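Putative sporulation-specific glycosylase YdhD (Bacillus subtilis subsp. subtilis str. 168, PDB 3CZ8) is a putative sporulation-specific glycosylase whose glycoside hydrolase family 18 domain, the part crystallised here, probably hydrolyses glycosidic bonds in a polysaccharide. Local coordinates at residues A[87-91]-A[126-130]; A[96-100]-A[133-137]. The protein carries 1 engineered substitution. All coordinates share one frame. Numbering follows the deposited sequence.

How the contacts relate
Both contacts dock successive helices onto helix 127-143 on the same side of the barrel: contact 1 brings the end of helix 83-90 to its first turn, contact 2 brings helix 93-110 to the turns that follow. Their centres lie about 10 Å apart, and they touch, with Leu90 CD2 3.7 Å from Phe133 CB and Val89 CG1 3.8 Å from Leu99 CD2. Each is partly buried, with an apolar inner side (Leu90 and Phe130; Phe133 with Leu99, Val100 and Leu137) and a polar outer border. In contact 1 Asp126 receives a direct hydrogen bond from Asn91, a weak one from His87 and a water bridge; in contact 2 a water alone provides the hydrogen-bonded link.

Contact 1: A[87-91]-A[126-130]; sequences HQVLN and DRDLF
This is a mixed polar and apolar contact between the C-terminal end of helix 83-90 and the start of helix 127-143, toward the C-terminal ends of the barrel strands. The CA atoms of Leu90 and Leu129 define the register at 5.9 Å. His87 to Leu90 are helical; Asn91 (phi/psi -105/-9) follows them. Asp126 occupies the N-cap position but, instead of capping with its side chain, uses chi1 m to turn its carboxylate across the interface. His87, chi1 t, gives a weak hydrogen bond from ND1 to Asp126 OD2 (2.7 Å, 121°). Asn91 ND2 donates to Asp126 OD1 (3.2 Å, 171°) and to His87 O (2.7 Å), while a water donates to both Asn91 OD1 (2.6 Å) and Asp126 OD1 (2.7 Å). Beside this network Leu90, m,t, points at the other segment: its CD1 lies 3.8 Å from Asp126 CB and 3.9 Å from Phe130 CB, and its CB 4.2 Å from Leu129 CB. The Phe130 side chain is about 9 Å from that of Glu120, the predicted proton donor. It is an extra helix in a beta-alpha connection packed on the next barrel helix's first turn, at the catalytic end of a family 18 TIM barrel.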
ATOM      1  N   HIS A  87     -23.091  12.691  14.076  1.00 54.87           N
ATOM      2  CA  HIS A  87     -23.926  13.697  14.751  1.00 57.11           C
ATOM      3  C   HIS A  87     -25.215  13.094  15.324  1.00 57.93           C
ATOM      4  O   HIS A  87     -25.613  13.421  16.441  1.00 51.77           O
ATOM      5  CB  HIS A  87     -24.252  14.850  13.794  1.00 55.49           C
ATOM      6  CG  HIS A  87     -25.041  15.961  14.419  1.00 59.92           C
ATOM      7  ND1 HIS A  87     -24.443  17.053  15.011  1.00 63.78           N
ATOM      8  CD2 HIS A  87     -26.376  16.159  14.525  1.00 35.83           C
ATOM      9  CE1 HIS A  87     -25.376  17.868  15.469  1.00 68.94           C
ATOM     10  NE2 HIS A  87     -26.558  17.348  15.190  1.00 44.78           N
ATOM     11  N   GLN A  88     -25.847  12.209  14.557  1.00 58.58           N
ATOM     12  CA  GLN A  88     -27.076  11.534  14.972  1.00 60.73           C
ATOM     13  C   GLN A  88     -26.835  10.584  16.143  1.00 59.06           C
ATOM     14  O   GLN A  88     -27.725  10.367  16.966  1.00 56.11           O
ATOM     15  CB  GLN A  88     -27.694  10.767  13.798  1.00 63.55           C
ATOM     16  CG  GLN A  88     -28.387  11.645  12.757  1.00 68.54           C
ATOM     17  CD  GLN A  88     -28.871  10.854  11.553  1.00 72.12           C
ATOM     18  OE1 GLN A  88     -28.074  10.276  10.811  1.00 98.75           O
ATOM     19  NE2 GLN A  88     -30.181  10.832  11.347  1.00 92.78           N
ATOM     20  N   VAL A  89     -25.627  10.028  16.204  1.00 51.98           N
ATOM     21  CA  VAL A  89     -25.214   9.148  17.294  1.00 47.98           C
ATOM     22  C   VAL A  89     -24.921   9.957  18.563  1.00 51.81           C
ATOM     23  O   VAL A  89     -25.445   9.645  19.638  1.00 44.59           O
ATOM     24  CB  VAL A  89     -23.986   8.293  16.891  1.00 46.46           C
ATOM     25  CG1 VAL A  89     -23.397   7.577  18.096  1.00 49.59           C
ATOM     26  CG2 VAL A  89     -24.370   7.283  15.823  1.00 38.28           C
ATOM     27  N   LEU A  90     -24.110  11.006  18.423  1.00 39.14           N
ATOM     28  CA  LEU A  90     -23.674  11.826  19.553  1.00 44.88           C
ATOM     29  C   LEU A  90     -24.796  12.624  20.233  1.00 51.44           C
ATOM     30  O   LEU A  90     -24.646  13.053  21.379  1.00 54.09           O
ATOM     31  CB  LEU A  90     -22.530  12.764  19.134  1.00 41.56           C
ATOM     32  CG  LEU A  90     -21.171  12.129  18.796  1.00 44.69           C
ATOM     33  CD1 LEU A  90     -20.151  13.193  18.418  1.00 38.67           C
ATOM     34  CD2 LEU A  90     -20.638  11.258  19.931  1.00 39.59           C
ATOM     35  N   ASN A  91     -25.915  12.806  19.532  1.00 54.52           N
ATOM     36  CA  ASN A  91     -27.043  13.582  20.050  1.00 50.36           C
ATOM     37  C   ASN A  91     -28.236  12.731  20.510  1.00 53.18           C
ATOM     38  O   ASN A  91     -29.175  13.246  21.120  1.00 58.77           O
ATOM     39  CB  ASN A  91     -27.475  14.644  19.037  1.00 43.85           C
ATOM     40  CG  ASN A  91     -26.463  15.763  18.905  1.00 44.60           C
ATOM     41  OD1 ASN A  91     -26.596  16.811  19.536  1.00 42.79           O
ATOM     42  ND2 ASN A  91     -25.438  15.546  18.089  1.00 57.36           N
ATOM     43  N   ASP A 126     -20.603  19.311  18.568  1.00 41.57           N
ATOM     44  CA  ASP A 126     -20.610  17.997  19.194  1.00 38.19           C
ATOM     45  C   ASP A 126     -19.327  17.700  19.963  1.00 37.59           C
ATOM     46  O   ASP A 126     -19.008  16.533  20.194  1.00 49.49           O
ATOM     47  CB  ASP A 126     -20.791  16.928  18.118  1.00 40.67           C
ATOM     48  CG  ASP A 126     -22.162  16.960  17.479  1.00 47.87           C
ATOM     49  OD1 ASP A 126     -23.055  17.666  17.991  1.00 48.21           O
ATOM     50  OD2 ASP A 126     -22.345  16.261  16.460  1.00 48.90           O
ATOM     51  N   ARG A 127     -18.616  18.749  20.376  1.00 33.69           N
ATOM     52  CA  ARG A 127     -17.299  18.575  20.961  0.50 36.95           C
ATOM     53  C   ARG A 127     -17.322  17.979  22.374  1.00 39.06           C
ATOM     54  O   ARG A 127     -16.547  17.064  22.667  1.00 41.84           O
ATOM     55  CB  ARG A 127     -16.472  19.865  20.839  0.50 31.17           C
ATOM     56  CG  ARG A 127     -16.604  20.917  21.924  0.50 39.41           C
ATOM     57  CD  ARG A 127     -15.301  21.052  22.690  0.50 43.86           C
ATOM     58  NE  ARG A 127     -14.158  21.259  21.803  0.50 30.17           N
ATOM     59  CZ  ARG A 127     -12.999  21.805  22.168  0.50 49.12           C
ATOM     60  NH1 ARG A 127     -12.802  22.222  23.413  0.50 38.37           N
ATOM     61  NH2 ARG A 127     -12.030  21.935  21.273  0.50 41.86           N
ATOM     62  N   ASP A 128     -18.228  18.464  23.220  1.00 41.07           N
ATOM     63  CA  ASP A 128     -18.384  17.949  24.567  1.00 40.93           C
ATOM     64  C   ASP A 128     -19.151  16.630  24.568  1.00 34.55           C
ATOM     65  O   ASP A 128     -18.954  15.790  25.449  1.00 36.68           O
ATOM     66  CB  ASP A 128     -19.045  19.004  25.464  1.00 36.85           C
ATOM     67  CG  ASP A 128     -18.100  20.153  25.803  1.00 55.27           C
ATOM     68  OD1 ASP A 128     -18.559  21.158  26.389  1.00 61.03           O
ATOM     69  OD2 ASP A 128     -16.893  20.052  25.485  1.00 38.30           O
ATOM     70  N   LEU A 129     -20.000  16.443  23.562  1.00 26.89           N
ATOM     71  CA  LEU A 129     -20.743  15.194  23.389  1.00 39.83           C
ATOM     72  C   LEU A 129     -19.840  14.055  22.941  1.00 38.45           C
ATOM     73  O   LEU A 129     -20.066  12.895  23.305  1.00 38.90           O
ATOM     74  CB  LEU A 129     -21.889  15.376  22.390  1.00 33.21           C
ATOM     75  CG  LEU A 129     -22.985  16.383  22.761  1.00 50.12           C
ATOM     76  CD1 LEU A 129     -23.901  16.612  21.574  1.00 51.51           C
ATOM     77  CD2 LEU A 129     -23.787  15.937  23.984  1.00 46.82           C
ATOM     78  N   PHE A 130     -18.826  14.395  22.145  1.00 42.61           N
ATOM     79  CA  PHE A 130     -17.818  13.433  21.698  1.00 40.21           C
ATOM     80  C   PHE A 130     -16.958  12.987  22.875  1.00 32.62           C
ATOM     81  O   PHE A 130     -16.726  11.796  23.043  1.00 40.25           O
ATOM     82  CB  PHE A 130     -16.956  14.019  20.566  1.00 37.81           C
ATOM     83  CG  PHE A 130     -16.037  13.020  19.905  1.00 40.35           C
ATOM     84  CD1 PHE A 130     -14.786  13.415  19.448  1.00 33.62           C
ATOM     85  CD2 PHE A 130     -16.415  11.691  19.742  1.00 24.29           C
ATOM     86  CE1 PHE A 130     -13.931  12.509  18.831  1.00 27.18           C
ATOM     87  CE2 PHE A 130     -15.557  10.776  19.142  1.00 27.01           C
ATOM     88  CZ  PHE A 130     -14.318  11.189  18.681  1.00 33.82           C
TER
HETATM   89  O   HOH W   1     -25.120  18.919  19.296  1.00 44.33           O

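Contact 2: A[96-100]-A[133-137]; sequences RTNLV and FLRQL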
ATOM      1  N   ARG A  96     -25.752   6.379  21.412  1.00 45.05           N
ATOM      2  CA  ARG A  96     -24.360   6.318  21.852  1.00 53.17           C
ATOM      3  C   ARG A  96     -24.124   5.281  22.956  1.00 47.91           C
ATOM      4  O   ARG A  96     -23.023   4.754  23.075  1.00 41.11           O
ATOM      5  CB  ARG A  96     -23.790   7.704  22.199  1.00 57.06           C
ATOM      6  CG  ARG A  96     -24.435   8.417  23.359  1.00 64.44           C
ATOM      7  CD  ARG A  96     -23.774   9.766  23.589  1.00 50.95           C
ATOM      8  NE  ARG A  96     -24.290  10.406  24.797  1.00 81.03           N
ATOM      9  CZ  ARG A  96     -25.285  11.290  24.823  1.00 57.08           C
ATOM     10  NH1 ARG A  96     -25.882  11.669  23.703  1.00 70.45           N
ATOM     11  NH2 ARG A  96     -25.678  11.805  25.980  1.00 72.52           N
ATOM     12  N   THR A  97     -25.168   4.977  23.731  1.00 45.70           N
ATOM     13  CA  THR A  97     -25.165   3.841  24.659  1.00 42.63           C
ATOM     14  C   THR A  97     -25.166   2.536  23.865  1.00 45.19           C
ATOM     15  O   THR A  97     -24.409   1.613  24.175  1.00 39.59           O
ATOM     16  CB  THR A  97     -26.386   3.882  25.620  1.00 44.33           C
ATOM     17  OG1 THR A  97     -26.278   5.024  26.474  1.00 43.51           O
ATOM     18  CG2 THR A  97     -26.454   2.639  26.493  1.00 34.26           C
ATOM     19  N   ASN A  98     -26.013   2.478  22.836  1.00 47.02           N
ATOM     20  CA  ASN A  98     -26.058   1.344  21.917  1.00 50.28           C
ATOM     21  C   ASN A  98     -24.703   1.104  21.255  1.00 47.09           C
ATOM     22  O   ASN A  98     -24.255  -0.037  21.176  1.00 53.05           O
ATOM     23  CB  ASN A  98     -27.151   1.540  20.858  1.00 46.62           C
ATOM     24  CG  ASN A  98     -27.222   0.391  19.863  1.00 48.80           C
ATOM     25  OD1 ASN A  98     -27.022  -0.771  20.216  1.00 59.11           O
ATOM     26  ND2 ASN A  98     -27.520   0.716  18.610  1.00 61.07           N
ATOM     27  N   LEU A  99     -24.053   2.181  20.814  1.00 45.67           N
ATOM     28  CA  LEU A  99     -22.718   2.105  20.212  1.00 42.01           C
ATOM     29  C   LEU A  99     -21.653   1.626  21.200  1.00 39.51           C
ATOM     30  O   LEU A  99     -20.827   0.777  20.852  1.00 45.31           O
ATOM     31  CB  LEU A  99     -22.322   3.445  19.562  1.00 45.17           C
ATOM     32  CG  LEU A  99     -20.966   3.524  18.841  1.00 36.33           C
ATOM     33  CD1 LEU A  99     -20.814   2.433  17.787  1.00 35.00           C
ATOM     34  CD2 LEU A  99     -20.752   4.881  18.211  1.00 34.58           C
ATOM     35  N   VAL A 100     -21.689   2.157  22.423  1.00 41.72           N
ATOM     36  CA  VAL A 100     -20.778   1.740  23.500  1.00 43.79           C
ATOM     37  C   VAL A 100     -20.890   0.231  23.794  1.00 45.42           C
ATOM     38  O   VAL A 100     -19.873  -0.471  23.885  1.00 41.70           O
ATOM     39  CB  VAL A 100     -20.975   2.608  24.787  1.00 37.71           C
ATOM     40  CG1 VAL A 100     -20.398   1.931  26.021  1.00 45.51           C
ATOM     41  CG2 VAL A 100     -20.331   3.979  24.615  1.00 33.02           C
ATOM     42  N   PHE A 133     -19.100  10.737  25.097  1.00 34.73           N
ATOM     43  CA  PHE A 133     -19.189   9.410  24.480  1.00 28.16           C
ATOM     44  C   PHE A 133     -17.931   8.583  24.756  1.00 28.23           C
ATOM     45  O   PHE A 133     -18.018   7.389  25.051  1.00 32.36           O
ATOM     46  CB  PHE A 133     -19.438   9.528  22.970  1.00 29.08           C
ATOM     47  CG  PHE A 133     -19.087   8.289  22.195  1.00 25.31           C
ATOM     48  CD1 PHE A 133     -19.916   7.173  22.229  1.00 34.47           C
ATOM     49  CD2 PHE A 133     -17.913   8.228  21.448  1.00 37.71           C
ATOM     50  CE1 PHE A 133     -19.579   6.017  21.533  1.00 32.94           C
ATOM     51  CE2 PHE A 133     -17.572   7.075  20.748  1.00 28.12           C
ATOM     52  CZ  PHE A 133     -18.403   5.973  20.791  1.00 31.29           C
ATOM     53  N   LEU A 134     -16.772   9.229  24.653  1.00 25.79           N
ATOM     54  CA  LEU A 134     -15.485   8.585  24.867  1.00 27.81           C
ATOM     55  C   LEU A 134     -15.240   8.233  26.334  1.00 34.05           C
ATOM     56  O   LEU A 134     -14.576   7.233  26.624  1.00 29.30           O
ATOM     57  CB  LEU A 134     -14.344   9.451  24.331  1.00 21.68           C
ATOM     58  CG  LEU A 134     -14.261   9.631  22.810  1.00 26.07           C
ATOM     59  CD1 LEU A 134     -13.293  10.726  22.516  1.00 13.34           C
ATOM     60  CD2 LEU A 134     -13.870   8.356  22.066  1.00 24.43           C
ATOM     61  N   ARG A 135     -15.777   9.052  27.240  1.00 34.12           N
ATOM     62  CA  ARG A 135     -15.796   8.735  28.671  1.00 38.23           C
ATOM     63  C   ARG A 135     -16.672   7.515  28.951  1.00 31.49           C
ATOM     64  O   ARG A 135     -16.296   6.646  29.737  1.00 35.55           O
ATOM     65  CB  ARG A 135     -16.259   9.937  29.512  1.00 45.56           C
ATOM     66  CG  ARG A 135     -16.525   9.612  30.993  1.00 41.33           C
ATOM     67  CD  ARG A 135     -16.613  10.849  31.868  1.00 56.73           C
ATOM     68  NE  ARG A 135     -15.298  11.271  32.352  1.00 81.61           N
ATOM     69  CZ  ARG A 135     -14.678  12.388  31.982  1.00 76.22           C
ATOM     70  NH1 ARG A 135     -13.480  12.675  32.479  1.00 48.10           N
ATOM     71  NH2 ARG A 135     -15.249  13.220  31.116  1.00 60.83           N
ATOM     72  N   GLN A 136     -17.831   7.450  28.301  1.00 30.24           N
ATOM     73  CA  GLN A 136     -18.748   6.333  28.481  1.00 36.36           C
ATOM     74  C   GLN A 136     -18.128   5.054  27.910  1.00 38.76           C
ATOM     75  O   GLN A 136     -18.312   3.964  28.452  1.00 41.40           O
ATOM     76  CB  GLN A 136     -20.099   6.625  27.823  1.00 29.89           C
ATOM     77  CG  GLN A 136     -21.264   5.908  28.506  1.00 54.47           C
ATOM     78  CD  GLN A 136     -22.504   5.777  27.638  1.00 42.71           C
ATOM     79  OE1 GLN A 136     -23.065   4.689  27.515  1.00 60.71           O
ATOM     80  NE2 GLN A 136     -22.939   6.882  27.036  1.00 33.31           N
ATOM     81  N   LEU A 137     -17.373   5.214  26.827  1.00 44.21           N
ATOM     82  CA  LEU A 137     -16.644   4.118  26.209  1.00 32.64           C
ATOM     83  C   LEU A 137     -15.432   3.678  27.030  1.00 32.22           C
ATOM     84  O   LEU A 137     -15.198   2.464  27.139  1.00 29.03           O
ATOM     85  CB  LEU A 137     -16.240   4.475  24.774  1.00 33.79           C
ATOM     86  CG  LEU A 137     -15.631   3.368  23.912  1.00 35.84           C
ATOM     87  CD1 LEU A 137     -16.590   2.181  23.737  1.00 24.71           C
ATOM     88  CD2 LEU A 137     -15.205   3.930  22.565  1.00 34.12           C
TER
HETATM   89  O   HOH W   2     -25.727   7.640  26.421  1.00 43.74           O
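Phe133 opens the second segment and supplies its main apolar surface. Its CA-to-CB bond runs sideways, but chi1 t (160°) swings the ring across to helix 93-110: CD1 lies 3.9 Å from Arg96 CB, CZ 3.7 Å from Leu99 CD2 and CE1 3.8 Å from Val100 CG2, all van der Waals contacts. Leu134 faces away and packs on Ile150 of strand 147-153 and on helix 168-174, so the helix is covered on another side as well. Gln136, one turn after Phe133, points back to the interface and covers its outer border. Its OE1 is 3.4 Å from Thr97 OG1, but the hydrogen-bonded link is a water that accepts from Gln136 NE2 (3.0 Å) and donates to Thr97 OG1 (2.7 Å); that hydroxyl also bonds to Pro93 O. Val100 CG1 rests 3.8 Å from Gln136 O. Leu137 ends the walk, its CB 4.1 Å from Val100 CG2, while its side chain also touches Leu148 of strand 147-153. The closest CA pairs, Arg96 with Phe133 (6.6 Å) and Val100 with Leu137 (5.5 Å), step four residues forward on both helices, so the helices run the same way. The axes of segments 96-100 and 133-137 approach to 9.9 Å and cross at -36°, with their N-to-C directions broadly alike: the packing of consecutive helices, joined through strand 114-118, in the beta-alpha repeats of a TIM barrel.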